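Local atomic coordinates of uncharacterized protein YacP (Bacillus subtilis, PDB entry 5MQ8), a protein that acts as an endoribonuclease (Rae1) with a PIN-clan NYN domain and takes part in ribosome-dependent mRNA decay. Residues Ile3-Gly8 with Arg47-Phe52; Val100-Tyr105 with Ala116-Ala121. One frame throughout, in Å; residues are numbered along the deposited sequence.

Contact 1. Residues Ile3-Gly8 with Arg47-Phe52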
loop_
_atom_site.group_PDB
_atom_site.type_symbol
_atom_site.label_atom_id
_atom_site.label_comp_id
_atom_site.label_asym_id
_atom_site.label_seq_id
_atom_site.Cartn_x
_atom_site.Cartn_y
_atom_site.Cartn_z
ATOM N N ILE A 3 -6.700 -27.849 -1.020
ATOM C CA ILE A 3 -6.813 -27.136 -2.282
ATOM C C ILE A 3 -8.208 -26.580 -2.354
ATOM O O ILE A 3 -9.181 -27.305 -2.117
ATOM C CB ILE A 3 -6.458 -28.002 -3.529
ATOM C CG1 ILE A 3 -5.067 -28.694 -3.383
ATOM C CG2 ILE A 3 -6.545 -27.167 -4.833
ATOM C CD1 ILE A 3 -4.676 -29.642 -4.533
ATOM N N LEU A 4 -8.301 -25.283 -2.642
ATOM C CA LEU A 4 -9.579 -24.598 -2.804
ATOM C C LEU A 4 -9.826 -24.303 -4.278
ATOM O O LEU A 4 -9.019 -23.627 -4.916
ATOM C CB LEU A 4 -9.660 -23.324 -1.957
ATOM C CG LEU A 4 -10.999 -22.521 -2.011
ATOM C CD1 LEU A 4 -12.194 -23.338 -1.510
ATOM C CD2 LEU A 4 -10.906 -21.280 -1.196
ATOM N N LEU A 5 -10.929 -24.843 -4.815
ATOM C CA LEU A 5 -11.361 -24.654 -6.204
ATOM C C LEU A 5 -12.558 -23.734 -6.117
ATOM O O LEU A 5 -13.510 -24.036 -5.401
ATOM C CB LEU A 5 -11.717 -26.003 -6.878
ATOM C CG LEU A 5 -10.604 -27.075 -6.934
ATOM C CD1 LEU A 5 -11.083 -28.343 -7.636
ATOM C CD2 LEU A 5 -9.367 -26.567 -7.650
ATOM N N VAL A 6 -12.465 -22.566 -6.749
ATOM C CA VAL A 6 -13.468 -21.518 -6.628
ATOM C C VAL A 6 -14.309 -21.333 -7.888
ATOM O O VAL A 6 -13.764 -21.144 -8.973
ATOM C CB VAL A 6 -12.809 -20.160 -6.173
ATOM C CG1 VAL A 6 -13.859 -19.068 -5.948
ATOM C CG2 VAL A 6 -11.951 -20.338 -4.920
ATOM N N ASP A 7 -15.649 -21.328 -7.718
ATOM C CA ASP A 7 -16.582 -21.029 -8.797
ATOM C C ASP A 7 -16.634 -19.499 -8.808
ATOM O O ASP A 7 -17.376 -18.885 -8.028
ATOM C CB ASP A 7 -17.961 -21.652 -8.497
ATOM C CG ASP A 7 -19.087 -21.412 -9.505
ATOM O OD1 ASP A 7 -18.920 -20.549 -10.400
ATOM O OD2 ASP A 7 -20.167 -22.022 -9.339
ATOM N N GLY A 8 -15.773 -18.917 -9.641
ATOM C CA GLY A 8 -15.575 -17.483 -9.786
ATOM C C GLY A 8 -16.822 -16.658 -10.036
ATOM O O GLY A 8 -17.059 -15.674 -9.329
ATOM N N ARG A 47 -3.535 -24.062 -1.601
ATOM C CA ARG A 47 -3.518 -23.790 -3.028
ATOM C C ARG A 47 -4.935 -23.348 -3.452
ATOM O O ARG A 47 -5.927 -23.928 -3.010
ATOM C CB ARG A 47 -3.054 -25.009 -3.804
ATOM C CG ARG A 47 -2.831 -24.700 -5.265
ATOM C CD ARG A 47 -2.491 -25.949 -6.007
ATOM N NE ARG A 47 -2.397 -25.704 -7.443
ATOM C CZ ARG A 47 -1.911 -26.586 -8.303
ATOM N NH1 ARG A 47 -1.467 -27.760 -7.878
ATOM N NH2 ARG A 47 -1.862 -26.301 -9.595
ATOM N N VAL A 48 -5.018 -22.269 -4.245
ATOM C CA VAL A 48 -6.281 -21.680 -4.697
ATOM C C VAL A 48 -6.337 -21.636 -6.208
ATOM O O VAL A 48 -5.423 -21.115 -6.842
ATOM C CB VAL A 48 -6.530 -20.272 -4.083
ATOM C CG1 VAL A 48 -7.829 -19.663 -4.605
ATOM C CG2 VAL A 48 -6.547 -20.320 -2.560
ATOM N N ILE A 49 -7.419 -22.183 -6.791
ATOM C CA ILE A 49 -7.640 -22.134 -8.231
ATOM C C ILE A 49 -9.007 -21.504 -8.480
ATOM O O ILE A 49 -10.018 -21.998 -7.986
ATOM C CB ILE A 49 -7.435 -23.495 -8.959
ATOM C CG1 ILE A 49 -6.022 -24.074 -8.670
ATOM C CG2 ILE A 49 -7.664 -23.323 -10.479
ATOM C CD1 ILE A 49 -5.753 -25.498 -9.192
ATOM N N VAL A 50 -9.036 -20.413 -9.244
ATOM C CA VAL A 50 -10.290 -19.726 -9.554
ATOM C C VAL A 50 -10.720 -20.095 -10.971
ATOM O O VAL A 50 -9.970 -19.882 -11.923
ATOM C CB VAL A 50 -10.228 -18.192 -9.305
ATOM C CG1 VAL A 50 -11.599 -17.547 -9.493
ATOM C CG2 VAL A 50 -9.702 -17.890 -7.903
ATOM N N VAL A 51 -11.927 -20.648 -11.092
ATOM C CA VAL A 51 -12.518 -21.077 -12.357
ATOM C C VAL A 51 -13.639 -20.125 -12.760
ATOM O O VAL A 51 -14.638 -19.965 -12.047
ATOM C CB VAL A 51 -12.969 -22.571 -12.319
ATOM C CG1 VAL A 51 -13.643 -22.997 -13.629
ATOM C CG2 VAL A 51 -11.790 -23.477 -12.013
ATOM N N PHE A 52 -13.457 -19.491 -13.903
ATOM C CA PHE A 52 -14.413 -18.563 -14.457
ATOM C C PHE A 52 -15.069 -19.152 -15.693
ATOM O O PHE A 52 -14.385 -19.648 -16.597
ATOM C CB PHE A 52 -13.749 -17.229 -14.822
ATOM C CG PHE A 52 -13.307 -16.382 -13.654
ATOM C CD1 PHE A 52 -14.241 -15.793 -12.804
ATOM C CD2 PHE A 52 -11.960 -16.116 -13.437
ATOM C CE1 PHE A 52 -13.828 -14.978 -11.739
ATOM C CE2 PHE A 52 -11.551 -15.301 -12.370
ATOM C CZ PHE A 52 -12.487 -14.747 -11.525
HETATM O O HOH W 1 -17.277 -19.403 -12.670
#

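Contact 2. Residues Val100-Tyr105 with Ala116-Ala121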
loop_
_atom_site.group_PDB
_atom_site.type_symbol
_atom_site.label_atom_id
_atom_site.label_comp_id
_atom_site.label_asym_id
_atom_site.label_seq_id
_atom_site.Cartn_x
_atom_site.Cartn_y
_atom_site.Cartn_z
ATOM N N VAL A 100 -14.521 -27.011 -2.625
ATOM C CA VAL A 100 -15.094 -26.291 -3.759
ATOM C C VAL A 100 -15.986 -25.180 -3.241
ATOM O O VAL A 100 -16.982 -25.453 -2.561
ATOM C CB VAL A 100 -15.831 -27.195 -4.779
ATOM C CG1 VAL A 100 -16.330 -26.384 -5.978
ATOM C CG2 VAL A 100 -14.946 -28.355 -5.241
ATOM N N ALA A 101 -15.644 -23.927 -3.586
ATOM C CA ALA A 101 -16.434 -22.770 -3.182
ATOM C C ALA A 101 -17.505 -22.474 -4.231
ATOM O O ALA A 101 -17.191 -22.026 -5.340
ATOM C CB ALA A 101 -15.539 -21.562 -2.966
ATOM N N THR A 102 -18.775 -22.772 -3.879
ATOM C CA THR A 102 -19.973 -22.554 -4.704
ATOM C C THR A 102 -21.264 -22.712 -3.897
ATOM O O THR A 102 -21.376 -23.605 -3.050
ATOM C CB THR A 102 -19.984 -23.414 -6.004
ATOM O OG1 THR A 102 -21.001 -22.926 -6.881
ATOM C CG2 THR A 102 -20.165 -24.919 -5.756
ATOM N N SER A 103 -22.246 -21.849 -4.194
ATOM C CA SER A 103 -23.602 -21.896 -3.636
ATOM C C SER A 103 -24.602 -22.244 -4.756
ATOM O O SER A 103 -25.811 -22.171 -4.539
ATOM C CB SER A 103 -23.971 -20.568 -2.980
ATOM O OG SER A 103 -23.370 -20.491 -1.702
ATOM N N ASP A 104 -24.095 -22.620 -5.955
ATOM C CA ASP A 104 -24.938 -22.977 -7.098
ATOM C C ASP A 104 -25.488 -24.389 -6.979
ATOM O O ASP A 104 -24.742 -25.314 -6.678
ATOM C CB ASP A 104 -24.188 -22.820 -8.425
ATOM C CG ASP A 104 -24.986 -23.326 -9.619
ATOM O OD1 ASP A 104 -25.888 -22.583 -10.093
ATOM O OD2 ASP A 104 -24.760 -24.490 -10.036
ATOM N N TYR A 105 -26.777 -24.568 -7.323
ATOM C CA TYR A 105 -27.420 -25.882 -7.326
ATOM C C TYR A 105 -28.090 -26.184 -8.677
ATOM O O TYR A 105 -28.739 -27.217 -8.814
ATOM C CB TYR A 105 -28.377 -26.036 -6.133
ATOM C CG TYR A 105 -27.670 -26.177 -4.800
ATOM C CD1 TYR A 105 -27.362 -25.059 -4.029
ATOM C CD2 TYR A 105 -27.336 -27.433 -4.293
ATOM C CE1 TYR A 105 -26.721 -25.185 -2.794
ATOM C CE2 TYR A 105 -26.706 -27.572 -3.054
ATOM C CZ TYR A 105 -26.399 -26.444 -2.310
ATOM O OH TYR A 105 -25.767 -26.571 -1.096
ATOM N N ALA A 116 -14.977 -34.420 -2.629
ATOM C CA ALA A 116 -14.800 -32.974 -2.482
ATOM C C ALA A 116 -15.823 -32.387 -1.529
ATOM O O ALA A 116 -16.972 -32.834 -1.503
ATOM C CB ALA A 116 -14.885 -32.286 -3.830
ATOM N N LEU A 117 -15.389 -31.404 -0.726
ATOM C CA LEU A 117 -16.237 -30.722 0.246
ATOM C C LEU A 117 -16.749 -29.414 -0.319
ATOM O O LEU A 117 -16.030 -28.709 -1.021
ATOM C CB LEU A 117 -15.504 -30.496 1.585
ATOM C CG LEU A 117 -15.170 -31.761 2.401
ATOM C CD1 LEU A 117 -14.183 -31.456 3.514
ATOM C CD2 LEU A 117 -16.433 -32.407 2.984
ATOM N N ARG A 118 -18.001 -29.104 -0.021
ATOM C CA ARG A 118 -18.661 -27.907 -0.508
ATOM C C ARG A 118 -18.550 -26.781 0.497
ATOM O O ARG A 118 -18.874 -26.957 1.674
ATOM C CB ARG A 118 -20.127 -28.222 -0.863
ATOM C CG ARG A 118 -21.018 -27.010 -1.004
ATOM C CD ARG A 118 -22.383 -27.373 -1.516
ATOM N NE ARG A 118 -22.824 -26.306 -2.392
ATOM C CZ ARG A 118 -23.276 -26.462 -3.626
ATOM N NH1 ARG A 118 -23.473 -27.676 -4.120
ATOM N NH2 ARG A 118 -23.594 -25.410 -4.354
ATOM N N LYS A 119 -18.099 -25.615 0.017
ATOM C CA LYS A 119 -17.983 -24.392 0.794
ATOM C C LYS A 119 -18.902 -23.375 0.129
ATOM O O LYS A 119 -18.830 -23.174 -1.089
ATOM C CB LYS A 119 -16.512 -23.914 0.814
ATOM C CG LYS A 119 -16.245 -22.769 1.767
ATOM C CD LYS A 119 -14.809 -22.228 1.648
ATOM C CE LYS A 119 -13.823 -22.870 2.600
ATOM N NZ LYS A 119 -13.480 -24.262 2.229
ATOM N N SER A 120 -19.808 -22.785 0.896
ATOM C CA SER A 120 -20.737 -21.810 0.332
ATOM C C SER A 120 -20.064 -20.467 0.037
ATOM O O SER A 120 -19.002 -20.156 0.586
ATOM C CB SER A 120 -21.937 -21.607 1.256
ATOM O OG SER A 120 -21.539 -20.969 2.453
ATOM N N ALA A 121 -20.714 -19.667 -0.814
ATOM C CA ALA A 121 -20.266 -18.333 -1.187
ATOM C C ALA A 121 -20.138 -17.425 0.046
ATOM O O ALA A 121 -19.166 -16.677 0.154
ATOM C CB ALA A 121 -21.232 -17.728 -2.185
#

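Contact 1. Residues Ile3-Gly8 with Arg47-Phe52
Ile3 pairs with Arg47 at the start of two parallel strands whose segment axes run 18° apart and approach to 4.7 Å. These are neighbouring inner strands of the parallel sheet of the PIN-like NYN domain, between strands 98-101 and 70-73. Ile3 CG2, anti to the backbone N, rests against Arg47 O, while Arg47 NH2 forms a salt bridge with Glu70. Leu4 then uses both its polar backbone atoms: Leu4 N donates to Arg47 O (2.8 Å) and Leu4 O accepts from Ile49 N (2.9 Å). On the face shared with Ile3 and Asp7, Leu5 lies alongside Ile49, pointing the same way, with Leu5 CD2 3.9 Å from Ile49 CB; helix 80-90 packs on Leu5 and Val51 from this side. Val6 belongs to the other face, where helix 23-44 packs on Leu4 and Val48; its CG2 meets Val48 CG1 at 4.2 Å, and its N and O bond to Ile49 O and Val51 N. Asp7 is the N-cap of helix 8-14: OD1 takes a weak bond from Asn10 N, and OD2 is hydrogen-bonded to Thr102 OG1. A water donates to Asp7 OD1 (3.0 Å) and to Val51 O (2.8 Å). Gly8 CA sits 3.6 Å from Phe52 CE1, and Gly8 N donates to Val51 O. That carbonyl thus accepts from a backbone N-H and a water, and the single bridging water joins the buried carboxylate to strand 47-52.

Contact 2. Residues Val100-Tyr105 with Ala116-Ala121
Arg118 lays its guanidinium flat on the ring of Tyr105, with centres 3.7 Å apart and planes at 6°. Its CZ stands 3.8 Å from the Tyr105 ring centroid, 26° off the ring normal, which meets the geometry of a cation-pi contact. Thr102 CG2 approaches the opposite guanidinium face near its rim, 3.7 Å from Arg118 NH2. The same NH2 donates to Asp104 O at 2.6 Å; the acceptor lies close to the guanidinium plane, although the donor stands above the carbonyl plane. Weak bonds from NE and NH2 converge on Thr102 O.

The backbones of these segments form the edge of the parallel sheet of the PIN-like fold, with strand 117-119 outermost in the chain and strand 98-101 inside it. Val100 N bonds to Leu117 O, Lys119 N to Val100 O and Thr102 N to Lys119 O. Thr102 OG1, anti to its own backbone N (chi1 -167°), accepts from Asp104 N in an ST turn and is also hydrogen-bonded to Asp7 OD2. Where the strands end, Ser103 OG accepts from Ala121 N at 2.9 Å in a nearly straight bond, while Ser120, the N-cap of helix 121-145, turns its own OG to Glu123 N.

Contacts 1 and 2 are parts of one parallel sheet, their centres about 11 Å apart, and join where strand 3-7 neighbours strand 98-101. Leu5 O lies 2.8 Å from Ala101 N, a probable backbone hydrogen bond, and Leu4 CD1 packs 4.1 Å from Ala101 CB. At the C-terminal strand ends, Asp7 OD2 is 2.7 Å from Thr102 OG1, a probable hydrogen bond that links the carboxylate of contact 1 to the ST turn of contact 2. Nucleases of the PIN clan carry acidic active sites at the C-terminal edge of such a sheet, so the position of Asp7 is consistent with that site.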